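Local atomic coordinates of benzoate transport porin BenP (Acinetobacter baumannii AB307-0294, PDB entry 5DL8), a protein that probably acts as a porin of the OprD family, a calcium-binding outer-membrane beta-barrel thought to let small solutes such as benzoate through. Residues A[379-384]-A[395-400]. Residues are numbered along the deposited sequence; the frame is centred on the assembly and turned at random.
Sequences LQYIRI and GEDRLF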
loop_
_atom_site.group_PDB
_atom_site.type_symbol
_atom_site.label_atom_id
_atom_site.label_comp_id
_atom_site.label_asym_id
_atom_site.label_seq_id
_atom_site.Cartn_x
_atom_site.Cartn_y
_atom_site.Cartn_z
ATOM N N LEU A 379 3.584 -10.100 -17.329
ATOM C CA LEU A 379 2.827 -8.966 -17.794
ATOM C C LEU A 379 1.649 -8.723 -16.823
ATOM O O LEU A 379 1.034 -9.687 -16.262
ATOM C CB LEU A 379 2.209 -9.172 -19.209
ATOM C CG LEU A 379 3.068 -9.661 -20.331
ATOM C CD1 LEU A 379 2.138 -10.099 -21.492
ATOM C CD2 LEU A 379 4.103 -8.675 -20.751
ATOM N N GLN A 380 1.275 -7.453 -16.708
ATOM C CA GLN A 380 0.116 -7.057 -15.942
ATOM C C GLN A 380 -0.515 -5.891 -16.623
ATOM O O GLN A 380 0.222 -4.912 -17.022
ATOM C CB GLN A 380 0.517 -6.646 -14.512
ATOM C CG GLN A 380 -0.671 -6.409 -13.548
ATOM C CD GLN A 380 -0.180 -5.925 -12.228
ATOM O OE1 GLN A 380 0.340 -4.788 -12.087
ATOM N NE2 GLN A 380 -0.242 -6.804 -11.254
ATOM N N TYR A 381 -1.839 -6.011 -16.755
ATOM C CA TYR A 381 -2.743 -5.020 -17.277
ATOM C C TYR A 381 -3.893 -4.760 -16.230
ATOM O O TYR A 381 -4.614 -5.716 -15.751
ATOM C CB TYR A 381 -3.402 -5.462 -18.589
ATOM C CG TYR A 381 -4.452 -4.495 -19.114
ATOM C CD1 TYR A 381 -4.113 -3.178 -19.449
ATOM C CD2 TYR A 381 -5.761 -4.840 -19.173
ATOM C CE1 TYR A 381 -5.052 -2.250 -19.884
ATOM C CE2 TYR A 381 -6.735 -3.918 -19.615
ATOM C CZ TYR A 381 -6.361 -2.604 -19.963
ATOM O OH TYR A 381 -7.302 -1.653 -20.377
ATOM N N ILE A 382 -4.093 -3.467 -15.978
ATOM C CA ILE A 382 -5.081 -2.952 -15.084
ATOM C C ILE A 382 -5.930 -1.899 -15.785
ATOM O O ILE A 382 -5.405 -0.920 -16.451
ATOM C CB ILE A 382 -4.465 -2.462 -13.792
ATOM C CG1 ILE A 382 -4.016 -3.654 -12.992
ATOM C CG2 ILE A 382 -5.548 -1.847 -12.875
ATOM C CD1 ILE A 382 -2.987 -3.361 -11.937
ATOM N N ARG A 383 -7.235 -2.100 -15.718
ATOM C CA ARG A 383 -8.194 -1.159 -16.289
ATOM C C ARG A 383 -9.100 -0.602 -15.178
ATOM O O ARG A 383 -9.810 -1.380 -14.496
ATOM C CB ARG A 383 -9.059 -1.789 -17.434
ATOM C CG ARG A 383 -10.223 -0.951 -17.945
ATOM C CD ARG A 383 -9.678 0.231 -18.731
ATOM N NE ARG A 383 -10.751 1.213 -19.059
ATOM C CZ ARG A 383 -10.606 2.263 -19.895
ATOM N NH1 ARG A 383 -9.477 2.488 -20.536
ATOM N NH2 ARG A 383 -11.596 3.088 -20.077
ATOM N N ILE A 384 -9.104 0.722 -15.017
ATOM C CA ILE A 384 -9.986 1.411 -14.079
ATOM C C ILE A 384 -10.977 2.281 -14.802
ATOM O O ILE A 384 -10.620 3.026 -15.759
ATOM C CB ILE A 384 -9.140 2.201 -13.095
ATOM C CG1 ILE A 384 -8.324 1.207 -12.214
ATOM C CG2 ILE A 384 -10.013 3.027 -12.105
ATOM C CD1 ILE A 384 -7.058 1.900 -11.849
ATOM N N GLY A 395 -11.253 7.029 -17.376
ATOM C CA GLY A 395 -10.752 5.668 -17.712
ATOM C C GLY A 395 -9.242 5.657 -17.653
ATOM O O GLY A 395 -8.608 6.485 -18.262
ATOM N N GLU A 396 -8.688 4.703 -16.932
ATOM C CA GLU A 396 -7.289 4.566 -16.715
ATOM C C GLU A 396 -6.812 3.198 -17.123
ATOM O O GLU A 396 -7.366 2.177 -16.593
ATOM C CB GLU A 396 -6.902 4.793 -15.275
ATOM C CG GLU A 396 -5.414 4.689 -14.976
ATOM C CD GLU A 396 -5.011 5.120 -13.530
ATOM O OE1 GLU A 396 -5.808 5.767 -12.853
ATOM O OE2 GLU A 396 -3.941 4.756 -13.011
ATOM N N ASP A 397 -5.744 3.193 -17.973
ATOM C CA ASP A 397 -4.997 2.012 -18.327
ATOM C C ASP A 397 -3.622 1.976 -17.670
ATOM O O ASP A 397 -2.896 2.956 -17.629
ATOM C CB ASP A 397 -4.827 1.917 -19.862
ATOM C CG ASP A 397 -6.111 1.934 -20.583
ATOM O OD1 ASP A 397 -6.883 0.995 -20.554
ATOM O OD2 ASP A 397 -6.389 2.888 -21.211
ATOM N N ARG A 398 -3.240 0.809 -17.173
ATOM C CA ARG A 398 -1.906 0.569 -16.646
ATOM C C ARG A 398 -1.421 -0.739 -17.206
ATOM O O ARG A 398 -2.170 -1.765 -17.093
ATOM C CB ARG A 398 -1.896 0.492 -15.143
ATOM C CG ARG A 398 -2.566 1.678 -14.388
ATOM C CD ARG A 398 -2.255 1.594 -12.905
ATOM N NE ARG A 398 -3.065 2.487 -12.105
ATOM C CZ ARG A 398 -3.589 2.239 -10.874
ATOM N NH1 ARG A 398 -3.376 1.092 -10.110
ATOM N NH2 ARG A 398 -4.328 3.196 -10.352
ATOM N N LEU A 399 -0.221 -0.690 -17.795
ATOM C CA LEU A 399 0.378 -1.826 -18.493
ATOM C C LEU A 399 1.806 -1.945 -18.082
ATOM O O LEU A 399 2.586 -0.940 -18.093
ATOM C CB LEU A 399 0.310 -1.667 -20.041
ATOM C CG LEU A 399 0.712 -2.912 -20.924
ATOM C CD1 LEU A 399 -0.160 -4.205 -20.751
ATOM C CD2 LEU A 399 0.742 -2.567 -22.406
ATOM N N PHE A 400 2.158 -3.130 -17.599
ATOM C CA PHE A 400 3.464 -3.326 -16.958
ATOM C C PHE A 400 4.121 -4.533 -17.573
ATOM O O PHE A 400 3.435 -5.580 -17.764
ATOM C CB PHE A 400 3.340 -3.570 -15.462
ATOM C CG PHE A 400 2.746 -2.395 -14.662
ATOM C CD1 PHE A 400 3.468 -1.278 -14.400
ATOM C CD2 PHE A 400 1.446 -2.470 -14.129
ATOM C CE1 PHE A 400 2.920 -0.215 -13.691
ATOM C CE2 PHE A 400 0.870 -1.448 -13.360
ATOM C CZ PHE A 400 1.616 -0.308 -13.133
#
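Strands 377-388 and 394-406 form an antiparallel hairpin of the OprD-family barrel, and 394-406 in turn pairs with 25-39, which closes the barrel. Between 379-384 and 395-400, three pairs (Gln380-Phe400, Ile382-Arg398 and Ile384-Glu396) each exchange two backbone bonds, the straightest being Ile384 N to Glu396 O (2.8 Å, 177°). The backbone N-H and C=O groups of Tyr381, Arg383 and Asp397 face the flanking strands, where Leu365, Val363 and Asn36 pair with them. On the face carrying Tyr381, Arg383 and Asp397, one carboxylate oxygen serves two donors. Tyr381, its CG anti to the backbone N (chi1 175°), lies alongside Asp397 and gives its OH to the anti lone pair of OD1 at 2.7 Å. Arg383, bent at chi2 (71°), brings NH1 to the same OD1 at 3.0 Å from above the carboxylate plane, while its NH2 pairs with Asp385. On the other face, Arg398 NE reaches Glu396 OE2 at 2.6 Å, Glu396 OE1 is held by Arg37, and Ile384 CD1 lies 3.4 Å from Arg398 NH2, over one guanidinium face. Gln380 NE2 bonds Asn366. Both acids thus meet arginine and would probably stay ionised, tying three neighbouring strands together through charge as well as backbone.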